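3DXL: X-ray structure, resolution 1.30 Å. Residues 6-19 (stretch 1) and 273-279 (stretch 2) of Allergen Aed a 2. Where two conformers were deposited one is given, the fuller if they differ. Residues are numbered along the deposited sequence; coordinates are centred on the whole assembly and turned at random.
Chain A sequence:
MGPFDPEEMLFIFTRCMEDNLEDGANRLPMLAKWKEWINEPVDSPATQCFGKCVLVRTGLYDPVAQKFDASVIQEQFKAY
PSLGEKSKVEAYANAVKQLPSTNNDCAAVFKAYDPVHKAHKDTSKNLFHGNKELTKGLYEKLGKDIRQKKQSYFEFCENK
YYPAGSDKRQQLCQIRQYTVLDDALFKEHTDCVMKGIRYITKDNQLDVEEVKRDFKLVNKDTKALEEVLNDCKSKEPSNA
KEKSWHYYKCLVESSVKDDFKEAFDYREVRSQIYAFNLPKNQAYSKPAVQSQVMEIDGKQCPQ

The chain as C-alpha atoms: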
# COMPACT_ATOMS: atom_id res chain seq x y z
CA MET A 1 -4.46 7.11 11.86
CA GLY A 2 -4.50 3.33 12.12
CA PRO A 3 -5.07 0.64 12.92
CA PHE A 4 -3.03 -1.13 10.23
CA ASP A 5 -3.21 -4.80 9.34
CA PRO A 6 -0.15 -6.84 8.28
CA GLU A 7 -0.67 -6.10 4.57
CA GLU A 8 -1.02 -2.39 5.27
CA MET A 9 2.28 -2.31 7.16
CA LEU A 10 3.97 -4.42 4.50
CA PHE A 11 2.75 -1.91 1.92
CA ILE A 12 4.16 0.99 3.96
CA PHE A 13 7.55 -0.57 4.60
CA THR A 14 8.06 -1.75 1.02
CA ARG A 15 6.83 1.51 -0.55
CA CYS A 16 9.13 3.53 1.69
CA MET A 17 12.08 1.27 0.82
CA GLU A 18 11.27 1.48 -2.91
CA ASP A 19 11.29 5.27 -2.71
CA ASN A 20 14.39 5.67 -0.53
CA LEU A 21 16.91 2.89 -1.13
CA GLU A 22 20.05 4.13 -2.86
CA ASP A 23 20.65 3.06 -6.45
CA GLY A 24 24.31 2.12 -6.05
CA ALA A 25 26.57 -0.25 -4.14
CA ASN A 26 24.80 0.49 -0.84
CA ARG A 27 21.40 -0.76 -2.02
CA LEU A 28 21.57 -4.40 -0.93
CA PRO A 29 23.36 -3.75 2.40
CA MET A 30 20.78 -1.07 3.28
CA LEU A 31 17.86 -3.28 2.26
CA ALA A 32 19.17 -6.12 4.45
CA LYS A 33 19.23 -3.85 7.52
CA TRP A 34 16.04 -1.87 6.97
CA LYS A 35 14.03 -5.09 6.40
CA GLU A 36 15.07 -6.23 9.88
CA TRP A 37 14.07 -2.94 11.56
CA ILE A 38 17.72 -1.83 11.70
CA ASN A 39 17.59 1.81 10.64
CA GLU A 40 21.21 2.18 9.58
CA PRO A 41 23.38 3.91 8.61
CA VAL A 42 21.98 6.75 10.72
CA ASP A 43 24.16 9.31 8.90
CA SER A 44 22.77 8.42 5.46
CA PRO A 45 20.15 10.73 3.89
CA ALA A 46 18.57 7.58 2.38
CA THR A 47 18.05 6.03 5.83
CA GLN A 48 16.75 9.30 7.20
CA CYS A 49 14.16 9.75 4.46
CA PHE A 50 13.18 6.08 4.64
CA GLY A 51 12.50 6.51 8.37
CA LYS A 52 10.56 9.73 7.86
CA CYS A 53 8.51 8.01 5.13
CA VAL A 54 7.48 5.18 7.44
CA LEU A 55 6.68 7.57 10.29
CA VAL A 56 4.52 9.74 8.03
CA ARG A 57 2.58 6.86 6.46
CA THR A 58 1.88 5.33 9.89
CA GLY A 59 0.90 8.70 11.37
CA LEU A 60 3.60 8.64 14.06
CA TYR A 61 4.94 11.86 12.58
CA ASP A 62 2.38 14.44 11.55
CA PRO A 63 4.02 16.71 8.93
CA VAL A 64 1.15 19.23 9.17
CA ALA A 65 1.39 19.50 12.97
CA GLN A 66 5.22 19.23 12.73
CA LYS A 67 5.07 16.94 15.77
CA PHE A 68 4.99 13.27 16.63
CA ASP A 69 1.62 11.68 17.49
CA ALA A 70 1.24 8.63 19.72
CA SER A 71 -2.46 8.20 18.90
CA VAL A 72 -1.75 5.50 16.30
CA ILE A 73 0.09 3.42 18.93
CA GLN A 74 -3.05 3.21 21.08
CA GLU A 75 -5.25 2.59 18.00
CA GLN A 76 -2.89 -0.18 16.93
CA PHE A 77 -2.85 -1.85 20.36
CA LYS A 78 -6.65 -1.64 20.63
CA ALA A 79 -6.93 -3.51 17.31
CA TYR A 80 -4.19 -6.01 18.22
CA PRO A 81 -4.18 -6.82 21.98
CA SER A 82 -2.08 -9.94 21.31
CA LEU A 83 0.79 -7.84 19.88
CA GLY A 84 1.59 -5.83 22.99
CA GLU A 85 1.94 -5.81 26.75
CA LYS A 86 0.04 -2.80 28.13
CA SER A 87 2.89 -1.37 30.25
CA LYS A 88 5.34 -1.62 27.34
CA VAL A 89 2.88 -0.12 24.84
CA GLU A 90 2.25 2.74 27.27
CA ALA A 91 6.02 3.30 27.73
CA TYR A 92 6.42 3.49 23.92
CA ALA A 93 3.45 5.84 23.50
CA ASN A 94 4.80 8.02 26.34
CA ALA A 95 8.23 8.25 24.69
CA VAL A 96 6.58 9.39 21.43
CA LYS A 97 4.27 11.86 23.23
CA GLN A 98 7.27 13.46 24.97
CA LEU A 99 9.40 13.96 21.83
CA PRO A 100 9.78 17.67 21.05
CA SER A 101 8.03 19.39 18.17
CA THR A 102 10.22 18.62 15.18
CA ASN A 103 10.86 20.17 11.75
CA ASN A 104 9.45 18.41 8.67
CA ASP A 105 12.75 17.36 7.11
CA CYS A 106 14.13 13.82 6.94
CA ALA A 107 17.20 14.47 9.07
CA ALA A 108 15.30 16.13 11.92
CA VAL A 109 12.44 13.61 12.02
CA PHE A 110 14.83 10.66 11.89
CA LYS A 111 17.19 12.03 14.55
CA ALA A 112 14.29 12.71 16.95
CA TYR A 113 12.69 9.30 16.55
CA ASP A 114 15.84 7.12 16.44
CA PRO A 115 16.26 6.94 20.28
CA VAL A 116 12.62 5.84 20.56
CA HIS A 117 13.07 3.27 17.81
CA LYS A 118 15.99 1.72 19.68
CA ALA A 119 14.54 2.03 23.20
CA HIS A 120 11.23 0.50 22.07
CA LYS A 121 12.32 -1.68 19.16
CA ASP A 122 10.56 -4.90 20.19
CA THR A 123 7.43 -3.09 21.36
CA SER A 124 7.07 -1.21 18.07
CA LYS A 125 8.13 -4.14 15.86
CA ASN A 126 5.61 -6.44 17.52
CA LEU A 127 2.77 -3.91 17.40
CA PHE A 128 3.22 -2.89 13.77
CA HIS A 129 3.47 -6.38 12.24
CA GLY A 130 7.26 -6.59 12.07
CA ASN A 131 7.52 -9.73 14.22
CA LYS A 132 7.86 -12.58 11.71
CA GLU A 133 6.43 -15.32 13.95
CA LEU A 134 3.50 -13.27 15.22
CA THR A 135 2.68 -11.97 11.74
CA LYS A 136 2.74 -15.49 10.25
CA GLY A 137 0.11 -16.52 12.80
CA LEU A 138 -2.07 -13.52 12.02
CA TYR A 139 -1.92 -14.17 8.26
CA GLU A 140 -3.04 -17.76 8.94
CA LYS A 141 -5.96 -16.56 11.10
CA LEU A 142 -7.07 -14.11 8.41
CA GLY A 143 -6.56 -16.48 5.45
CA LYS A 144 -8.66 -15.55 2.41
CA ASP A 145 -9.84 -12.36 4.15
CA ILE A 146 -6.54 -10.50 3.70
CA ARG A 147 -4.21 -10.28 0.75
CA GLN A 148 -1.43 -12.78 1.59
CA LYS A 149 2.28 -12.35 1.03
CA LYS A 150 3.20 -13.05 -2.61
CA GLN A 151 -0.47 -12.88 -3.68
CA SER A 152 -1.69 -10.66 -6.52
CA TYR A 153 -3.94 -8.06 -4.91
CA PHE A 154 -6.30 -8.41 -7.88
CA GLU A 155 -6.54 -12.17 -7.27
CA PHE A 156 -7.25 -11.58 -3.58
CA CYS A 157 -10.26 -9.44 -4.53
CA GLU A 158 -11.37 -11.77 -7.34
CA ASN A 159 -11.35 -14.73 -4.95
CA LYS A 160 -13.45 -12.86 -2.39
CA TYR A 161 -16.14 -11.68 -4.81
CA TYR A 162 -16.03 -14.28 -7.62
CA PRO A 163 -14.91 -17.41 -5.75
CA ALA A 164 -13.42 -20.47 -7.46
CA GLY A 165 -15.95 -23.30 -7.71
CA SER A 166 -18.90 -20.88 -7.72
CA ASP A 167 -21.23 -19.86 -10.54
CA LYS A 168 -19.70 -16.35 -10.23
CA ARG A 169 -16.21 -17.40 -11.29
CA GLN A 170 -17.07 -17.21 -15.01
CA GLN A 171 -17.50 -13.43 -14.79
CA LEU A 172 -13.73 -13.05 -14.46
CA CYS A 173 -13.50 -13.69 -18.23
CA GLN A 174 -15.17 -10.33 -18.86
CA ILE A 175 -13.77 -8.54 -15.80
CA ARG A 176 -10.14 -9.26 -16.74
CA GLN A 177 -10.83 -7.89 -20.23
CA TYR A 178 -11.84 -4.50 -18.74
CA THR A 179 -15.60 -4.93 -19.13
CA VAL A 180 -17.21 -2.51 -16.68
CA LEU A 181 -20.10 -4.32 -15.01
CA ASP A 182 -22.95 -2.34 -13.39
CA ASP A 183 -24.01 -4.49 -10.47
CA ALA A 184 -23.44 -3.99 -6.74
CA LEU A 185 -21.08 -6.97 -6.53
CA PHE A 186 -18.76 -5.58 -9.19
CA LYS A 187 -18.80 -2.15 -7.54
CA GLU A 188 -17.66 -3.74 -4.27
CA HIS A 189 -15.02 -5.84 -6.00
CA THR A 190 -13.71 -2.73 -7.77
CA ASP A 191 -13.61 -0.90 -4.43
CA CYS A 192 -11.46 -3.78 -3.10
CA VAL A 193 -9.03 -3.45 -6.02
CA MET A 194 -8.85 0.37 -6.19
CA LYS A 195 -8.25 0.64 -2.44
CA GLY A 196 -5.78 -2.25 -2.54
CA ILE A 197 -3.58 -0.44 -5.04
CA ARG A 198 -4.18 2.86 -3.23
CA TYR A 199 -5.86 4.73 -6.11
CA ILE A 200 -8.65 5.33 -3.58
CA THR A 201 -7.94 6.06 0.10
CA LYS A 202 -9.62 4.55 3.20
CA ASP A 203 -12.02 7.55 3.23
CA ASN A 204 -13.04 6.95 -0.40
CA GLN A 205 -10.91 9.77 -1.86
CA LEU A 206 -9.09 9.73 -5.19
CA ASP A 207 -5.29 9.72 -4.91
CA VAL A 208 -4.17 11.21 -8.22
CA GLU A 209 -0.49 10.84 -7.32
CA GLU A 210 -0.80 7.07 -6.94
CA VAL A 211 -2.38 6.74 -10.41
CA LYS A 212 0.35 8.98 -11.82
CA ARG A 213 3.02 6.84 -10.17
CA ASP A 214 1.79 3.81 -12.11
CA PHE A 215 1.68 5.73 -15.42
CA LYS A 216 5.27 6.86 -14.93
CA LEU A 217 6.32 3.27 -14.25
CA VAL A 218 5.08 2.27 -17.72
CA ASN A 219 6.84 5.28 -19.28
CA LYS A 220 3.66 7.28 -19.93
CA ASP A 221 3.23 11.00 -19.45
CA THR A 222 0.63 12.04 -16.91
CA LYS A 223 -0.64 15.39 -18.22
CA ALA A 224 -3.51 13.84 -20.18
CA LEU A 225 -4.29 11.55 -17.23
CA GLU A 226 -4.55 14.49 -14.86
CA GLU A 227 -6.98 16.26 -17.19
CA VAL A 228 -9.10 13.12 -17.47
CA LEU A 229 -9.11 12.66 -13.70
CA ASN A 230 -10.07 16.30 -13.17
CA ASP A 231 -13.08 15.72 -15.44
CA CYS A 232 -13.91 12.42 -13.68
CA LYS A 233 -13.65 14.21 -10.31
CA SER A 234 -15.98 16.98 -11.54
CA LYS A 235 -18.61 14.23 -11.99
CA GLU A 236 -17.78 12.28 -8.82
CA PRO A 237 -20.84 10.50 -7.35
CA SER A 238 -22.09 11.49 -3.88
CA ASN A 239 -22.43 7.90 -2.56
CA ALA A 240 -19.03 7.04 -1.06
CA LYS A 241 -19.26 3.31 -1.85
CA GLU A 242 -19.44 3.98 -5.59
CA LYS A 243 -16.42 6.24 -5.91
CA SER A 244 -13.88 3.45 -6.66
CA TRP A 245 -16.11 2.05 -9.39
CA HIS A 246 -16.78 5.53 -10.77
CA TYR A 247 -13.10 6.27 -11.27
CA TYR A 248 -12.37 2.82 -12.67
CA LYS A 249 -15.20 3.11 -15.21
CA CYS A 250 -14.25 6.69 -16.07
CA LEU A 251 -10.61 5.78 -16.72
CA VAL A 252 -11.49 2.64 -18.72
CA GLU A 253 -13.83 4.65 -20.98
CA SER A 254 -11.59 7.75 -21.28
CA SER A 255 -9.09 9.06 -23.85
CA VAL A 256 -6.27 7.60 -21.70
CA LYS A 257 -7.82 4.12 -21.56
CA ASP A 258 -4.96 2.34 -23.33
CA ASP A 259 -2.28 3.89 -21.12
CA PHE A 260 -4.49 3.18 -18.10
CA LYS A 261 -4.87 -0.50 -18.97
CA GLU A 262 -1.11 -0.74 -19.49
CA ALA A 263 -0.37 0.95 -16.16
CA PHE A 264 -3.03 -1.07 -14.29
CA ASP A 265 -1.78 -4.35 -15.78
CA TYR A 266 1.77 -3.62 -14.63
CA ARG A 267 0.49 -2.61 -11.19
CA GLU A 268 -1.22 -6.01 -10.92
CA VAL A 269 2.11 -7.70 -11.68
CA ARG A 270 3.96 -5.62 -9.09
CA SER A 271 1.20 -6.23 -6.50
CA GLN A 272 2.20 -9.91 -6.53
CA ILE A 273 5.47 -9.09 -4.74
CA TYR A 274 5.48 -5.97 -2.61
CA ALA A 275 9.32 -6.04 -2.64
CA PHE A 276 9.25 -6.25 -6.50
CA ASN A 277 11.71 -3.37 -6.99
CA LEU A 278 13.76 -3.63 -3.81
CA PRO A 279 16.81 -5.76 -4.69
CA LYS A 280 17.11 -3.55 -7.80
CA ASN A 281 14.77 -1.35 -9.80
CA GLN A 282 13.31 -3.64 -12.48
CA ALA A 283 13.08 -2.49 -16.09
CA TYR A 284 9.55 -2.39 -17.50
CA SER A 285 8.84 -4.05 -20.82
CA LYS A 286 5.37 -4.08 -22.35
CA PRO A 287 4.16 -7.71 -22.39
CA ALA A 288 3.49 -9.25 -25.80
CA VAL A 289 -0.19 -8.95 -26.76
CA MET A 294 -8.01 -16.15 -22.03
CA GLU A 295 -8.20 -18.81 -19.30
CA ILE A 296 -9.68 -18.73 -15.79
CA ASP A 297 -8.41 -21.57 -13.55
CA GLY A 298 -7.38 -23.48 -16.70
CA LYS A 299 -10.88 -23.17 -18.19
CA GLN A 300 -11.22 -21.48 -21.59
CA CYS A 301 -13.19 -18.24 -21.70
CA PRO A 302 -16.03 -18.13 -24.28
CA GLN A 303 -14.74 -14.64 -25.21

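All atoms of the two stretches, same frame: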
# COMPACT_ATOMS: atom_id res chain seq x y z
N PRO A 6 -1.48 -6.47 8.77
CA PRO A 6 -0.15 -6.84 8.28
C PRO A 6 0.16 -6.41 6.85
O PRO A 6 1.30 -6.03 6.56
CB PRO A 6 -0.13 -8.36 8.43
CG PRO A 6 -1.03 -8.59 9.61
CD PRO A 6 -2.17 -7.64 9.37
N GLU A 7 -0.83 -6.50 5.96
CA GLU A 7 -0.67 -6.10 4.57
C GLU A 7 -0.44 -4.60 4.47
O GLU A 7 0.37 -4.13 3.66
CB GLU A 7 -1.92 -6.50 3.77
CG GLU A 7 -1.86 -6.13 2.28
CD GLU A 7 -2.21 -4.67 1.98
OE1 GLU A 7 -2.94 -4.04 2.77
OE2 GLU A 7 -1.81 -4.18 0.91
N GLU A 8 -1.15 -3.84 5.29
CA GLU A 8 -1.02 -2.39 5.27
C GLU A 8 0.36 -1.94 5.72
O GLU A 8 0.92 -1.00 5.15
CB GLU A 8 -2.13 -1.72 6.08
CG GLU A 8 -3.49 -1.85 5.41
CD GLU A 8 -4.65 -1.39 6.27
OE1 GLU A 8 -4.73 -1.83 7.44
OE2 GLU A 8 -5.50 -0.64 5.78
N MET A 9 0.91 -2.61 6.73
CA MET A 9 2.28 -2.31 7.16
C MET A 9 3.30 -2.78 6.15
O MET A 9 4.27 -2.07 5.88
CB MET A 9 2.57 -2.86 8.56
CG MET A 9 1.72 -2.22 9.65
SD MET A 9 1.76 -0.40 9.66
CE MET A 9 3.51 -0.07 9.70
N LEU A 10 3.07 -3.94 5.54
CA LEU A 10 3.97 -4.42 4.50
C LEU A 10 3.99 -3.42 3.34
O LEU A 10 5.06 -3.11 2.79
CB LEU A 10 3.57 -5.81 4.01
CG LEU A 10 4.50 -6.46 2.98
CD1 LEU A 10 5.91 -6.75 3.56
CD2 LEU A 10 3.86 -7.71 2.45
N PHE A 11 2.82 -2.91 2.97
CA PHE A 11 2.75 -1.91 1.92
C PHE A 11 3.59 -0.68 2.28
O PHE A 11 4.36 -0.19 1.47
CB PHE A 11 1.32 -1.51 1.62
CG PHE A 11 1.23 -0.49 0.53
CD1 PHE A 11 1.33 -0.87 -0.80
CD2 PHE A 11 1.10 0.86 0.84
CE1 PHE A 11 1.30 0.08 -1.82
CE2 PHE A 11 1.05 1.81 -0.17
CZ PHE A 11 1.15 1.42 -1.50
N ILE A 12 3.40 -0.18 3.50
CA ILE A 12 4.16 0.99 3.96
C ILE A 12 5.66 0.76 3.92
O ILE A 12 6.41 1.55 3.35
CB ILE A 12 3.71 1.43 5.38
CG1 ILE A 12 2.31 2.06 5.31
CG2 ILE A 12 4.72 2.41 5.99
CD1 ILE A 12 1.64 2.28 6.66
N PHE A 13 6.11 -0.34 4.52
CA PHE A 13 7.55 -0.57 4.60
C PHE A 13 8.15 -0.70 3.20
O PHE A 13 9.17 -0.09 2.88
CB PHE A 13 7.90 -1.81 5.44
CG PHE A 13 7.39 -1.77 6.87
CD1 PHE A 13 7.39 -0.59 7.61
CD2 PHE A 13 6.91 -2.93 7.47
CE1 PHE A 13 6.93 -0.58 8.93
CE2 PHE A 13 6.44 -2.92 8.78
CZ PHE A 13 6.45 -1.75 9.50
N THR A 14 7.52 -1.52 2.35
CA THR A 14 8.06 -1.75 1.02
C THR A 14 8.00 -0.52 0.13
O THR A 14 8.95 -0.27 -0.62
CB THR A 14 7.43 -2.98 0.33
OG1 THR A 14 6.02 -2.82 0.23
CG2 THR A 14 7.77 -4.25 1.11
N ARG A 15 6.92 0.26 0.20
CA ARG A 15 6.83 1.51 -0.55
C ARG A 15 7.93 2.48 -0.12
O ARG A 15 8.61 3.08 -0.95
CB ARG A 15 5.45 2.16 -0.41
CG ARG A 15 5.33 3.58 -0.98
CD ARG A 15 5.65 3.68 -2.48
NE ARG A 15 4.78 2.84 -3.31
CZ ARG A 15 3.57 3.20 -3.73
NH1 ARG A 15 3.07 4.39 -3.43
NH2 ARG A 15 2.86 2.35 -4.46
N CYS A 16 8.12 2.62 1.19
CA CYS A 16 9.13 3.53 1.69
C CYS A 16 10.54 3.08 1.31
O CYS A 16 11.40 3.92 1.00
CB CYS A 16 8.97 3.70 3.19
SG CYS A 16 7.49 4.66 3.61
N MET A 17 10.79 1.77 1.29
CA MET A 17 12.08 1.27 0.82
C MET A 17 12.25 1.52 -0.67
O MET A 17 13.31 1.96 -1.11
CB MET A 17 12.28 -0.20 1.16
CG MET A 17 12.53 -0.41 2.64
SD MET A 17 13.09 -2.06 3.04
CE MET A 17 11.53 -2.94 2.90
N GLU A 18 11.20 1.25 -1.46
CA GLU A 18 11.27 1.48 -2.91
C GLU A 18 11.64 2.93 -3.22
O GLU A 18 12.46 3.19 -4.10
CB GLU A 18 9.94 1.09 -3.57
CG GLU A 18 10.02 1.10 -5.10
CD GLU A 18 8.77 0.57 -5.76
OE1 GLU A 18 8.21 -0.43 -5.30
OE2 GLU A 18 8.37 1.14 -6.79
N ASP A 19 11.07 3.86 -2.46
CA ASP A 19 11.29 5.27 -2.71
C ASP A 19 12.61 5.83 -2.17
O ASP A 19 13.03 6.92 -2.57
CB ASP A 19 10.12 6.09 -2.15
CG ASP A 19 8.87 5.97 -3.00
OD1 ASP A 19 8.94 5.48 -4.15
OD2 ASP A 19 7.81 6.37 -2.50
N ILE A 273 4.28 -9.06 -5.59
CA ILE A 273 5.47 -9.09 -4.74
C ILE A 273 5.70 -7.66 -4.29
O ILE A 273 6.18 -6.83 -5.07
CB ILE A 273 6.74 -9.59 -5.51
CG1 ILE A 273 6.47 -10.89 -6.29
CG2 ILE A 273 7.91 -9.76 -4.54
CD1 ILE A 273 7.57 -11.26 -7.26
N TYR A 274 5.37 -7.35 -3.05
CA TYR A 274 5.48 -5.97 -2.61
C TYR A 274 6.93 -5.46 -2.71
O TYR A 274 7.15 -4.30 -3.06
CB TYR A 274 4.89 -5.78 -1.21
CG TYR A 274 3.37 -5.66 -1.19
CD1 TYR A 274 2.58 -6.05 -2.28
CD2 TYR A 274 2.73 -5.17 -0.06
CE1 TYR A 274 1.20 -5.93 -2.25
CE2 TYR A 274 1.35 -5.06 -0.01
CZ TYR A 274 0.59 -5.45 -1.12
OH TYR A 274 -0.78 -5.34 -1.08
N ALA A 275 7.90 -6.34 -2.48
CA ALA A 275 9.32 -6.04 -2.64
C ALA A 275 9.85 -6.16 -4.08
O ALA A 275 11.06 -6.24 -4.29
CB ALA A 275 10.16 -6.90 -1.69
N PHE A 276 8.94 -6.14 -5.06
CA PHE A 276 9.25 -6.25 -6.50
C PHE A 276 10.52 -5.51 -6.94
O PHE A 276 11.37 -6.07 -7.63
CB PHE A 276 8.05 -5.74 -7.30
CG PHE A 276 8.16 -5.94 -8.79
CD1 PHE A 276 7.70 -7.11 -9.38
CD2 PHE A 276 8.69 -4.94 -9.61
CE1 PHE A 276 7.77 -7.29 -10.76
CE2 PHE A 276 8.77 -5.12 -10.99
CZ PHE A 276 8.31 -6.30 -11.56
N ASN A 277 10.63 -4.24 -6.54
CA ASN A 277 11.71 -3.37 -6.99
C ASN A 277 12.85 -3.20 -6.00
O ASN A 277 13.76 -2.40 -6.25
CB ASN A 277 11.16 -1.99 -7.37
CG ASN A 277 10.61 -1.95 -8.78
OD1 ASN A 277 11.19 -2.53 -9.69
ND2 ASN A 277 9.50 -1.23 -8.98
N LEU A 278 12.82 -3.93 -4.89
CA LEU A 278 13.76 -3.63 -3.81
C LEU A 278 15.20 -4.10 -4.04
O LEU A 278 16.13 -3.30 -3.90
CB LEU A 278 13.22 -4.03 -2.43
CG LEU A 278 11.86 -3.43 -2.06
CD1 LEU A 278 11.55 -3.71 -0.60
CD2 LEU A 278 11.79 -1.95 -2.34
N PRO A 279 15.42 -5.38 -4.40
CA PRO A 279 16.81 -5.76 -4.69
C PRO A 279 17.46 -4.88 -5.77
O PRO A 279 18.64 -4.55 -5.67
CB PRO A 279 16.69 -7.22 -5.15
CG PRO A 279 15.45 -7.71 -4.47
CD PRO A 279 14.51 -6.54 -4.54
O HOH W 1 9.15 -2.91 -4.54

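The most striking feature of this contact is a very short hydrogen bond at one end of it: Tyr-274 OH donates to Glu-7 OE2 across only 2.5 Å. Glu-7 starts out sideways to the other stretch, but with chi1 at t and chi2 at m its chain bends so that the carboxylate reaches the phenol. The acceptor lies near the plane of the tyrosine ring, where a phenol hydroxyl donates best. Both oxygens of this largely buried carboxylate also have hydrogen-bonding partners elsewhere in the structure, so its polarity is paid for.

Between these residues and the far end runs a simple scheme: a regular helix offers one flank, and an irregular segment containing two overlapping type I turns, Ile-273 to Phe-276 and Ala-275 to Leu-278, lies against it. More than 250 residues separate the partners in sequence, and together they bury 475 Å². No backbone-to-backbone hydrogen bond joins them; side chains and one water do the work.

Tyr-274 contributes the largest share of the covered area. Its CA-to-CB bond points toward the helix, and its m rotamer lays the ring along the helix surface, spanning from Thr-14 back to Glu-7. Leu-10 CD2 packs 3.7 Å from Tyr-274 CD2, approaching the ring obliquely, while Phe-11 CB lies 3.9 Å from Tyr-274 CE2. The latter atom sits at the edge of the Phe-11 ring, so the two aromatics meet without stacking. Tyrosine suits this position because it combines a long apolar surface for the leucine and phenylalanine with a polar tip for the glutamate.

Thr-14 marks one of two close backbone approaches, its CA 5.8 Å from Ala-275 CA; Glu-18 CA and Leu-278 CA are likewise 5.8 Å apart. Its hydroxyl is turned back to its own helix, Thr-14 OG1 donating to Leu-10 O at 2.7 Å, which satisfies the polar atom and lets the small side chain serve as packing surface. Thr-14 OG1 is 3.5 Å from Tyr-274 CB.

One turn further on, Leu-278 fills the next site. Its CA-to-CB bond is sideways, yet the branched end reaches the helix: Leu-278 CD2 lies 3.4 Å from Glu-18 N and 3.7 Å from Thr-14 O, against a backbone pair already hydrogen-bonded within the helix. Leu-278 CD1 meets Met-17 CE at 3.6 Å, an apolar contact at the tip of the thioether chain.

Glu-18 closes this end with a polar network. Its extended t, t chain carries the carboxylate to the turns, where Asn-277 ND2 donates a weak hydrogen bond to Glu-18 OE2 at 3.4 Å. Water 1 makes the firmer link, donating to Glu-18 OE1 and to Tyr-274 O, each at 2.8 Å, and accepting from Asn-277 N at 2.8 Å. It thus supplies the donor between two acceptors, Glu-18 OE1 and Tyr-274 O. The rule is compact: apolar packing in the middle, with a glutamate near each end, one bonded directly and the other chiefly through water.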